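Local coordinates for protein family 88 glycosyl hydrolase (Bacteroides thetaiotaomicron, PDB 5NOA) that probably hydrolyses the glycosidic bond that releases an unsaturated uronic acid from the end of lyase-made oligosaccharides, in a gut bacterium that degrades plant glycans, at residues Gln314-Glu318 with Arg371-Leu375; Ala284-Glu288 with Gly348-Asp352. All coordinates share one frame; numbering follows the deposited sequence.

Contact 1 (Gln314-Glu318 with Arg371-Leu375); sequences QPVVE and RVRYL
Gln314 lays its amide flat over one face of the Tyr374 ring; the two planes are 4° apart, an offset stack. CB leaves the backbone toward helix 358-377, and a bend at chi2 (61°) brings the amide over the ring. Gln314 CG then touches the phenol, 3.7 Å from Tyr374 OH. Next comes Gln314 CD, 3.5 Å from Tyr374 CZ. At the tip the Gln314 amide straddles the ring: OE1 rests 3.5 Å from Tyr374 CE1, whereas NE2 is 3.5 Å from Tyr374 CE2. Gln314 NE2 also donates to Glu318 OE2 at 3.0 Å, one turn along its own helix, and is hydrogen-bonded to Gln300 OE1 of helix 289-304, so its rotation is fixed by bonds as well as by stacking. From the other helix Arg371, extended from CG to NE, presents NH1 and NH2 end-on to the Glu318 carboxylate, one nitrogen to each oxygen. Arg371 NH1 to Glu318 OE2, 2.9 Å, is nearly straight at 172° and lies in the guanidinium plane; Arg371 NH2 to Glu318 OE1, also 2.9 Å, is more bent and tilted from that plane. Glu318 OE2 therefore has two donors, Gln314 NE2 on its anti lone pair and Arg371 NH1 on the syn side but well out of the carboxylate plane, which would be expected to stabilise the negative charge. Stacked amide and bidentate salt bridge thus join helices 310-328 and 358-377, consecutive helices whose segment axes approach to 13.1 Å, near the surface of a six-hairpin clan enzyme, consistent with an (alpha/alpha)6 barrel.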
ATOM      1  N   GLN A 314       8.149 -14.657  11.175  1.00 10.20           N
ATOM      2  CA  GLN A 314       6.905 -15.431  11.093  1.00 10.68           C
ATOM      3  C   GLN A 314       6.037 -15.322  12.356  1.00 10.93           C
ATOM      4  O   GLN A 314       4.820 -15.163  12.239  1.00 10.74           O
ATOM      5  CB  GLN A 314       7.152 -16.897  10.727  1.00 11.02           C
ATOM      6  CG  GLN A 314       5.901 -17.547  10.168  1.00 10.20           C
ATOM      7  CD  GLN A 314       5.381 -16.911   8.896  1.00 10.52           C
ATOM      8  OE1 GLN A 314       6.135 -16.732   7.941  1.00 11.94           O
ATOM      9  NE2 GLN A 314       4.088 -16.594   8.859  1.00 11.29           N
ATOM     10  N   PRO A 315       6.626 -15.327  13.568  1.00 11.27           N
ATOM     11  CA  PRO A 315       5.767 -15.194  14.742  1.00 12.43           C
ATOM     12  C   PRO A 315       5.012 -13.862  14.816  1.00 11.24           C
ATOM     13  O   PRO A 315       3.891 -13.813  15.311  1.00 11.44           O
ATOM     14  CB  PRO A 315       6.747 -15.344  15.910  1.00 13.58           C
ATOM     15  CG  PRO A 315       7.832 -16.198  15.372  1.00 13.21           C
ATOM     16  CD  PRO A 315       7.991 -15.716  13.964  1.00 12.43           C
ATOM     17  N   VAL A 316       5.622 -12.804  14.320  1.00 10.06           N
ATOM     18  CA  VAL A 316       4.980 -11.491  14.272  1.00  9.83           C
ATOM     19  C   VAL A 316       3.800 -11.562  13.316  1.00  9.01           C
ATOM     20  O   VAL A 316       2.691 -11.068  13.616  1.00  8.87           O
ATOM     21  CB  VAL A 316       6.016 -10.449  13.837  1.00 10.46           C
ATOM     22  CG1 VAL A 316       5.383  -9.104  13.561  1.00 10.29           C
ATOM     23  CG2 VAL A 316       7.113 -10.354  14.923  1.00 12.87           C
ATOM     24  N   VAL A 317       4.042 -12.119  12.124  1.00  8.96           N
ATOM     25  CA  VAL A 317       2.971 -12.260  11.157  1.00  9.25           C
ATOM     26  C   VAL A 317       1.836 -13.090  11.712  1.00  8.02           C
ATOM     27  O   VAL A 317       0.661 -12.753  11.510  1.00  9.30           O
ATOM     28  CB  VAL A 317       3.497 -12.860   9.840  1.00 10.43           C
ATOM     29  CG1 VAL A 317       2.351 -13.194   8.898  1.00 12.21           C
ATOM     30  CG2 VAL A 317       4.513 -11.930   9.175  1.00 11.16           C
ATOM     31  N   GLU A 318       2.159 -14.153  12.435  1.00  9.15           N
ATOM     32  CA  GLU A 318       1.094 -14.983  12.963  1.00  9.43           C
ATOM     33  C   GLU A 318       0.203 -14.224  13.929  1.00  9.24           C
ATOM     34  O   GLU A 318      -1.033 -14.371  13.895  1.00 10.31           O
ATOM     35  CB  GLU A 318       1.619 -16.246  13.644  1.00 11.27           C
ATOM     36  CG  GLU A 318       2.259 -17.220  12.666  1.00 12.21           C
ATOM     37  CD  GLU A 318       1.318 -17.641  11.564  1.00 14.63           C
ATOM     38  OE1 GLU A 318       0.163 -18.088  11.828  1.00 16.05           O
ATOM     39  OE2 GLU A 318       1.687 -17.476  10.399  1.00 16.63           O
ATOM     40  N   ARG A 371      -0.767 -14.493   2.694  1.00  7.28           N
ATOM     41  CA  ARG A 371      -0.871 -15.610   3.618  1.00  7.66           C
ATOM     42  C   ARG A 371      -1.158 -16.917   2.916  1.00  7.61           C
ATOM     43  O   ARG A 371      -0.586 -17.943   3.271  1.00  8.08           O
ATOM     44  CB  ARG A 371      -1.950 -15.352   4.662  1.00  7.88           C
ATOM     45  CG  ARG A 371      -2.013 -16.495   5.653  1.00  9.31           C
ATOM     46  CD  ARG A 371      -2.679 -16.140   6.915  1.00 10.56           C
ATOM     47  NE  ARG A 371      -2.554 -17.193   7.911  1.00 12.05           N
ATOM     48  CZ  ARG A 371      -1.489 -17.408   8.681  1.00 11.88           C
ATOM     49  NH1 ARG A 371      -0.417 -16.663   8.636  1.00 13.19           N
ATOM     50  NH2 ARG A 371      -1.525 -18.405   9.545  1.00 12.85           N
ATOM     51  N   VAL A 372      -2.059 -16.905   1.931  1.00  7.76           N
ATOM     52  CA  VAL A 372      -2.310 -18.124   1.156  1.00  7.83           C
ATOM     53  C   VAL A 372      -1.025 -18.643   0.541  1.00  8.08           C
ATOM     54  O   VAL A 372      -0.747 -19.851   0.592  1.00  9.23           O
ATOM     55  CB  VAL A 372      -3.384 -17.881   0.081  1.00  8.17           C
ATOM     56  CG1 VAL A 372      -3.486 -19.066  -0.879  1.00  8.94           C
ATOM     57  CG2 VAL A 372      -4.713 -17.610   0.711  1.00  8.64           C
ATOM     58  N   ARG A 373      -0.239 -17.741  -0.035  1.00  7.97           N
ATOM     59  CA  ARG A 373       1.039 -18.139  -0.627  1.00  9.05           C
ATOM     60  C   ARG A 373       1.988 -18.792   0.384  1.00  9.02           C
ATOM     61  O   ARG A 373       2.621 -19.822   0.114  1.00 11.57           O
ATOM     62  CB  ARG A 373       1.697 -16.980  -1.368  1.00  9.49           C
ATOM     63  CG  ARG A 373       0.815 -16.439  -2.505  1.00 11.24           C
ATOM     64  CD  ARG A 373       1.486 -15.325  -3.264  1.00 12.96           C
ATOM     65  NE  ARG A 373       0.583 -14.706  -4.264  1.00 14.18           N
ATOM     66  CZ  ARG A 373      -0.035 -13.539  -4.125  1.00 15.12           C
ATOM     67  NH1 ARG A 373       0.081 -12.743  -3.036  1.00 15.50           N
ATOM     68  NH2 ARG A 373      -0.796 -13.126  -5.141  1.00 18.63           N
ATOM     69  N   TYR A 374       2.065 -18.224   1.580  1.00  8.60           N
ATOM     70  CA  TYR A 374       2.848 -18.835   2.664  1.00  9.31           C
ATOM     71  C   TYR A 374       2.304 -20.218   3.047  1.00  9.31           C
ATOM     72  O   TYR A 374       3.063 -21.200   3.119  1.00 10.05           O
ATOM     73  CB  TYR A 374       2.841 -17.904   3.887  1.00  9.15           C
ATOM     74  CG  TYR A 374       3.304 -18.593   5.130  1.00 10.33           C
ATOM     75  CD1 TYR A 374       4.617 -19.015   5.250  1.00 11.10           C
ATOM     76  CD2 TYR A 374       2.439 -18.824   6.167  1.00 12.07           C
ATOM     77  CE1 TYR A 374       5.052 -19.670   6.379  1.00 13.12           C
ATOM     78  CE2 TYR A 374       2.870 -19.466   7.306  1.00 14.12           C
ATOM     79  CZ  TYR A 374       4.175 -19.892   7.404  1.00 13.20           C
ATOM     80  OH  TYR A 374       4.575 -20.563   8.558  1.00 19.15           O
ATOM     81  N   LEU A 375       1.003 -20.319   3.303  1.00  8.13           N
ATOM     82  CA  LEU A 375       0.439 -21.579   3.749  1.00  8.10           C
ATOM     83  C   LEU A 375       0.607 -22.682   2.716  1.00  9.63           C
ATOM     84  O   LEU A 375       0.812 -23.831   3.084  1.00 10.57           O
ATOM     85  CB  LEU A 375      -1.017 -21.406   4.147  1.00  8.43           C
ATOM     86  CG  LEU A 375      -1.256 -20.530   5.366  1.00  8.93           C
ATOM     87  CD1 LEU A 375      -2.735 -20.231   5.463  1.00 10.19           C
ATOM     88  CD2 LEU A 375      -0.711 -21.143   6.655  1.00 10.74           C
TER

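Contact 2 (Ala284-Glu288 with Gly348-Asp352); sequences APGPE and GQVVD
A water molecule held by three backbone groups joins Pro285 and Pro287 to Val351. It donates to Pro285 O at 2.8 Å and to Pro287 O at 2.7 Å, and accepts from Val351 N at 2.8 Å; with no direct hydrogen bond between the segments, this water carries the polar link within the pair. Arg276 adds a second bridge, its NH2 bonding both Pro285 O and Gln349 O. Around these bonds the apolar groups settle. CD and CG of Pro285 lie against the backbone of Gly348 and Gln349, CD 3.4 Å from Gln349 O, while CG also meets Val350 CG1 at 4.3 Å. Further along, Val351 has CG1 anti to its backbone N (chi1 177°), which puts CG2 beside that nitrogen, 3.8 Å from Pro287 O. From Pro285 to Glu288 and from Gly348 to Val351 the chains run nearly parallel, 9° apart, yet neither is a strand. Glu288 ends the first segment as the N-cap of helix 289-304: OE1 accepts from Gly291 N, and OE2 is hydrogen-bonded to Ser290 OG and Gln339 N. The geometry is that of a water-bridged pair of loops at one end of the helical barrel, leading into an N-capped helix.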
ATOM      1  N   ALA A 284      -3.306   7.090  20.943  1.00 10.89           N
ATOM      2  CA  ALA A 284      -4.492   6.788  20.159  1.00 10.89           C
ATOM      3  C   ALA A 284      -4.682   5.312  20.316  1.00  9.26           C
ATOM      4  O   ALA A 284      -4.090   4.506  19.605  1.00 10.15           O
ATOM      5  CB  ALA A 284      -4.316   7.184  18.699  1.00 12.36           C
ATOM      6  N   PRO A 285      -5.458   4.891  21.309  1.00  9.33           N
ATOM      7  CA  PRO A 285      -5.414   3.484  21.737  1.00  9.24           C
ATOM      8  C   PRO A 285      -6.166   2.511  20.858  1.00  8.61           C
ATOM      9  O   PRO A 285      -7.027   2.885  20.070  1.00  9.05           O
ATOM     10  CB  PRO A 285      -6.065   3.537  23.142  1.00 10.34           C
ATOM     11  CG  PRO A 285      -7.007   4.692  23.033  1.00 10.44           C
ATOM     12  CD  PRO A 285      -6.240   5.707  22.251  1.00 10.14           C
ATOM     13  N   GLY A 286      -5.868   1.255  21.097  1.00  9.28           N
ATOM     14  CA  GLY A 286      -6.653   0.167  20.611  1.00  8.98           C
ATOM     15  C   GLY A 286      -6.339  -0.240  19.188  1.00  8.76           C
ATOM     16  O   GLY A 286      -5.421   0.297  18.510  1.00  8.69           O
ATOM     17  N   PRO A 287      -7.077  -1.246  18.689  1.00  9.73           N
ATOM     18  CA  PRO A 287      -6.802  -1.804  17.391  1.00 10.75           C
ATOM     19  C   PRO A 287      -6.922  -0.813  16.221  1.00  9.47           C
ATOM     20  O   PRO A 287      -7.736   0.091  16.207  1.00  9.32           O
ATOM     21  CB  PRO A 287      -7.903  -2.839  17.211  1.00 13.42           C
ATOM     22  CG  PRO A 287      -8.689  -2.881  18.394  1.00 14.33           C
ATOM     23  CD  PRO A 287      -8.206  -1.907  19.366  1.00 11.53           C
ATOM     24  N   GLU A 288      -6.126  -1.059  15.191  1.00  9.55           N
ATOM     25  CA  GLU A 288      -6.340  -0.407  13.904  1.00  8.86           C
ATOM     26  C   GLU A 288      -5.948  -1.406  12.834  1.00  8.14           C
ATOM     27  O   GLU A 288      -4.950  -2.118  12.994  1.00  9.81           O
ATOM     28  CB  GLU A 288      -5.586   0.905  13.802  1.00  8.84           C
ATOM     29  CG  GLU A 288      -6.081   1.814  12.664  1.00  9.62           C
ATOM     30  CD  GLU A 288      -5.629   1.446  11.268  1.00  9.78           C
ATOM     31  OE1 GLU A 288      -4.428   1.160  11.108  1.00 10.09           O
ATOM     32  OE2 GLU A 288      -6.478   1.531  10.308  1.00  9.11           O
ATOM     33  N   GLY A 348      -7.721   8.192  24.674  1.00 11.90           N
ATOM     34  CA  GLY A 348      -8.810   7.534  25.348  1.00 13.35           C
ATOM     35  C   GLY A 348      -9.792   6.921  24.379  1.00 13.26           C
ATOM     36  O   GLY A 348     -10.563   6.080  24.771  1.00 19.93           O
ATOM     37  N   GLN A 349      -9.778   7.344  23.117  1.00 10.50           N
ATOM     38  CA  GLN A 349     -10.816   6.938  22.159  1.00  9.11           C
ATOM     39  C   GLN A 349     -10.279   5.901  21.177  1.00  9.26           C
ATOM     40  O   GLN A 349      -9.222   6.057  20.597  1.00 11.01           O
ATOM     41  CB  GLN A 349     -11.295   8.134  21.369  1.00  8.96           C
ATOM     42  CG  GLN A 349     -11.938   9.223  22.219  1.00  8.87           C
ATOM     43  CD  GLN A 349     -12.288  10.425  21.406  1.00  9.20           C
ATOM     44  OE1 GLN A 349     -11.660  10.690  20.381  1.00  9.59           O
ATOM     45  NE2 GLN A 349     -13.262  11.184  21.880  1.00 11.19           N
ATOM     46  N   VAL A 350     -11.051   4.859  20.972  1.00  8.81           N
ATOM     47  CA  VAL A 350     -10.712   3.815  20.034  1.00  9.02           C
ATOM     48  C   VAL A 350     -11.338   4.042  18.667  1.00  9.33           C
ATOM     49  O   VAL A 350     -12.289   4.811  18.542  1.00 10.91           O
ATOM     50  CB  VAL A 350     -11.067   2.453  20.604  1.00 11.18           C
ATOM     51  CG1 VAL A 350     -10.335   2.166  21.919  1.00 12.63           C
ATOM     52  CG2 VAL A 350     -12.554   2.247  20.734  1.00 13.95           C
ATOM     53  N   VAL A 351     -10.839   3.340  17.670  1.00  8.70           N
ATOM     54  CA  VAL A 351     -11.437   3.331  16.318  1.00  8.95           C
ATOM     55  C   VAL A 351     -12.747   2.580  16.364  1.00  9.69           C
ATOM     56  O   VAL A 351     -12.885   1.587  17.072  1.00 10.60           O
ATOM     57  CB  VAL A 351     -10.449   2.688  15.322  1.00  9.52           C
ATOM     58  CG1 VAL A 351     -11.066   2.591  13.942  1.00  9.51           C
ATOM     59  CG2 VAL A 351      -9.168   3.468  15.274  1.00 11.82           C
ATOM     60  N   ASP A 352     -13.703   3.015  15.569  1.00  9.95           N
ATOM     61  CA  ASP A 352     -14.974   2.317  15.414  1.00 11.24           C
ATOM     62  C   ASP A 352     -14.745   0.908  14.872  1.00  9.97           C
ATOM     63  O   ASP A 352     -14.145   0.709  13.790  1.00 10.36           O
ATOM     64  CB  ASP A 352     -15.820   3.142  14.448  1.00 13.53           C
ATOM     65  CG  ASP A 352     -17.145   2.484  14.048  1.00 15.44           C
ATOM     66  OD1 ASP A 352     -17.613   1.512  14.690  1.00 16.52           O
ATOM     67  OD2 ASP A 352     -17.750   3.003  13.066  1.00 19.61           O
TER
HETATM   68  O   HOH W   1      -8.741   1.554  18.270  1.00 12.65           O

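How the contacts relate
The two contacts alternate along the chain, in the order 284-288, 314-318, 348-352, 371-375; contact 1 joins two of the last helices, contact 2 the loops that lead into helices 289-304 and 358-377. Their centres are 25 Å apart and their nearest atoms about 12 Å, so they do not touch. Helix 289-304 connects them: it begins right after Glu288 of contact 2, and further along carries Gln300, which hydrogen-bonds Gln314 of contact 1. Helix 358-377, entered from the loop containing 348-352, likewise bears Arg371 and Tyr374. Contact 1 thus packs helix sides, whereas contact 2 pairs loops at one end of the barrel; nothing known of these residues assigns either contact to the active site.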